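VirX1 (Cyanophage Syn10, PDB 6QGM) probably acts as a flavin-dependent halogenase of the tryptophan halogenase family, a viral enzyme that iodinates diverse substrates. Local coordinates at residues G16-A21 / T357-T362. Sequence-based numbering, arbitrary orientation.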
loop_
_atom_site.group_PDB
_atom_site.type_symbol
_atom_site.label_atom_id
_atom_site.label_comp_id
_atom_site.label_asym_id
_atom_site.label_seq_id
_atom_site.Cartn_x
_atom_site.Cartn_y
_atom_site.Cartn_z
ATOM N N GLY B 16 -35.284 -9.953 -5.814
ATOM C CA GLY B 16 -35.713 -11.354 -5.797
ATOM C C GLY B 16 -35.603 -11.965 -7.174
ATOM O O GLY B 16 -34.967 -13.027 -7.314
ATOM N N TRP B 17 -36.196 -11.309 -8.172
ATOM C CA TRP B 17 -36.307 -11.845 -9.549
ATOM C C TRP B 17 -34.990 -11.674 -10.304
ATOM O O TRP B 17 -34.692 -12.526 -11.153
ATOM C CB TRP B 17 -37.481 -11.181 -10.253
ATOM C CG TRP B 17 -38.779 -11.655 -9.691
ATOM C CD1 TRP B 17 -39.717 -10.924 -9.036
ATOM C CD2 TRP B 17 -39.244 -13.010 -9.692
ATOM N NE1 TRP B 17 -40.758 -11.728 -8.665
ATOM C CE2 TRP B 17 -40.491 -13.014 -9.042
ATOM C CE3 TRP B 17 -38.733 -14.215 -10.190
ATOM C CZ2 TRP B 17 -41.225 -14.181 -8.864
ATOM C CZ3 TRP B 17 -39.465 -15.368 -10.020
ATOM C CH2 TRP B 17 -40.692 -15.348 -9.363
ATOM N N MET B 18 -34.224 -10.630 -10.001
ATOM C CA MET B 18 -32.859 -10.442 -10.544
ATOM C C MET B 18 -32.001 -11.636 -10.117
ATOM O O MET B 18 -31.298 -12.191 -10.982
ATOM C CB MET B 18 -32.253 -9.112 -10.081
ATOM C CG MET B 18 -32.780 -7.942 -10.849
ATOM S SD MET B 18 -32.182 -6.351 -10.227
ATOM C CE MET B 18 -30.447 -6.440 -10.655
ATOM N N THR B 19 -32.111 -12.049 -8.856
ATOM C CA THR B 19 -31.386 -13.213 -8.272
ATOM C C THR B 19 -31.911 -14.507 -8.922
ATOM O O THR B 19 -31.086 -15.302 -9.419
ATOM C CB THR B 19 -31.506 -13.221 -6.741
ATOM O OG1 THR B 19 -31.101 -11.944 -6.253
ATOM C CG2 THR B 19 -30.665 -14.292 -6.094
ATOM N N ALA B 20 -33.229 -14.703 -8.948
ATOM C CA ALA B 20 -33.867 -15.909 -9.531
ATOM C C ALA B 20 -33.442 -16.076 -11.000
ATOM O O ALA B 20 -33.024 -17.186 -11.360
ATOM C CB ALA B 20 -35.371 -15.836 -9.392
ATOM N N ALA B 21 -33.535 -15.014 -11.807
ATOM C CA ALA B 21 -33.212 -15.008 -13.257
ATOM C C ALA B 21 -31.739 -15.383 -13.464
ATOM O O ALA B 21 -31.475 -16.358 -14.192
ATOM C CB ALA B 21 -33.517 -13.663 -13.858
ATOM N N THR B 357 -26.718 4.291 -6.989
ATOM C CA THR B 357 -26.021 3.117 -6.404
ATOM C C THR B 357 -27.089 2.132 -5.871
ATOM O O THR B 357 -26.713 1.005 -5.514
ATOM C CB THR B 357 -24.912 3.656 -5.482
ATOM O OG1 THR B 357 -24.158 2.597 -4.909
ATOM C CG2 THR B 357 -25.406 4.597 -4.403
ATOM N N GLY B 358 -28.372 2.519 -5.922
ATOM C CA GLY B 358 -29.545 1.692 -5.567
ATOM C C GLY B 358 -29.333 0.203 -5.805
ATOM O O GLY B 358 -29.326 -0.550 -4.846
ATOM N N LEU B 359 -29.145 -0.215 -7.048
ATOM C CA LEU B 359 -29.075 -1.648 -7.453
ATOM C C LEU B 359 -27.677 -2.234 -7.223
ATOM O O LEU B 359 -27.525 -3.452 -7.498
ATOM C CB LEU B 359 -29.457 -1.789 -8.937
ATOM C CG LEU B 359 -30.952 -1.745 -9.260
ATOM C CD1 LEU B 359 -31.208 -2.290 -10.660
ATOM C CD2 LEU B 359 -31.775 -2.527 -8.246
ATOM N N LEU B 360 -26.696 -1.460 -6.741
ATOM C CA LEU B 360 -25.276 -1.918 -6.635
ATOM C C LEU B 360 -25.192 -3.105 -5.671
ATOM O O LEU B 360 -24.718 -4.180 -6.046
ATOM C CB LEU B 360 -24.389 -0.777 -6.129
ATOM C CG LEU B 360 -22.914 -1.138 -5.974
ATOM C CD1 LEU B 360 -22.252 -1.259 -7.346
ATOM C CD2 LEU B 360 -22.199 -0.098 -5.119
ATOM N N THR B 361 -25.623 -2.856 -4.441
ATOM C CA THR B 361 -25.787 -3.853 -3.354
ATOM C C THR B 361 -26.391 -5.150 -3.930
ATOM O O THR B 361 -26.135 -6.219 -3.344
ATOM C CB THR B 361 -26.566 -3.198 -2.202
ATOM O OG1 THR B 361 -26.703 -4.158 -1.158
ATOM C CG2 THR B 361 -27.931 -2.677 -2.610
ATOM N N THR B 362 -27.154 -5.075 -5.033
ATOM C CA THR B 362 -27.907 -6.217 -5.624
ATOM C C THR B 362 -27.067 -6.954 -6.683
ATOM O O THR B 362 -26.749 -8.130 -6.411
ATOM C CB THR B 362 -29.271 -5.781 -6.172
ATOM O OG1 THR B 362 -29.923 -5.040 -5.138
ATOM C CG2 THR B 362 -30.138 -6.938 -6.621
#
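Met18 reaches out from helix 14-26 and lays the end of its side chain against Leu359 and Thr362, where helix 360-373 begins. The sulfur touches two methyls that come from directions about perpendicular: Met18 SD is 4.2 Å from Leu359 CD1 and just as far from the CG2 of Thr362. The chain of Met18 runs straight through chi2 (175°) and bends only at chi3 (68°), a turn that brings the terminal methyl up to the threonine methyl, with Met18 CE 4.1 Å from Thr362 CG2. Met18 and Thr362 cross at roughly a right angle, whereas Leu359 slants past the thioether. With chi1 at -51°, CG2 of Thr362 is anti to the backbone N and takes the apolar contact; OG1, beside that N, hydrogen-bonds to Ser15 OG, so a polar link to the residue just before Gly16 accompanies the methyl packing.

Everything close is concentrated on that one methionine. The backbones stand well apart even here, the nearest CA atoms, of Met18 and Thr362, being 8.2 Å apart, and only 146 Å² is buried in all. The looser flank is no solvent face either, for Thr19 is itself buried: its OG1 stays 5.1 Å from Thr362 CG2, and its side chain packs on Ile366, one turn further along helix 360-373, and on Cys225 and Ile344.

Gly16 falls in a GxGxxG pattern after strand 6-10, consistent with the Rossmann-type dinucleotide-binding motif expected of this family. Helix 14-26 follows that strand, which lies between the parallel strands 31-36 and 221-224 of the mixed sheet; helix 169-181 packs against it, Leu176 on Met18 and Ile180 on Ala21, while helix 382-408 packs on Leu360 beside the start of helix 360-373.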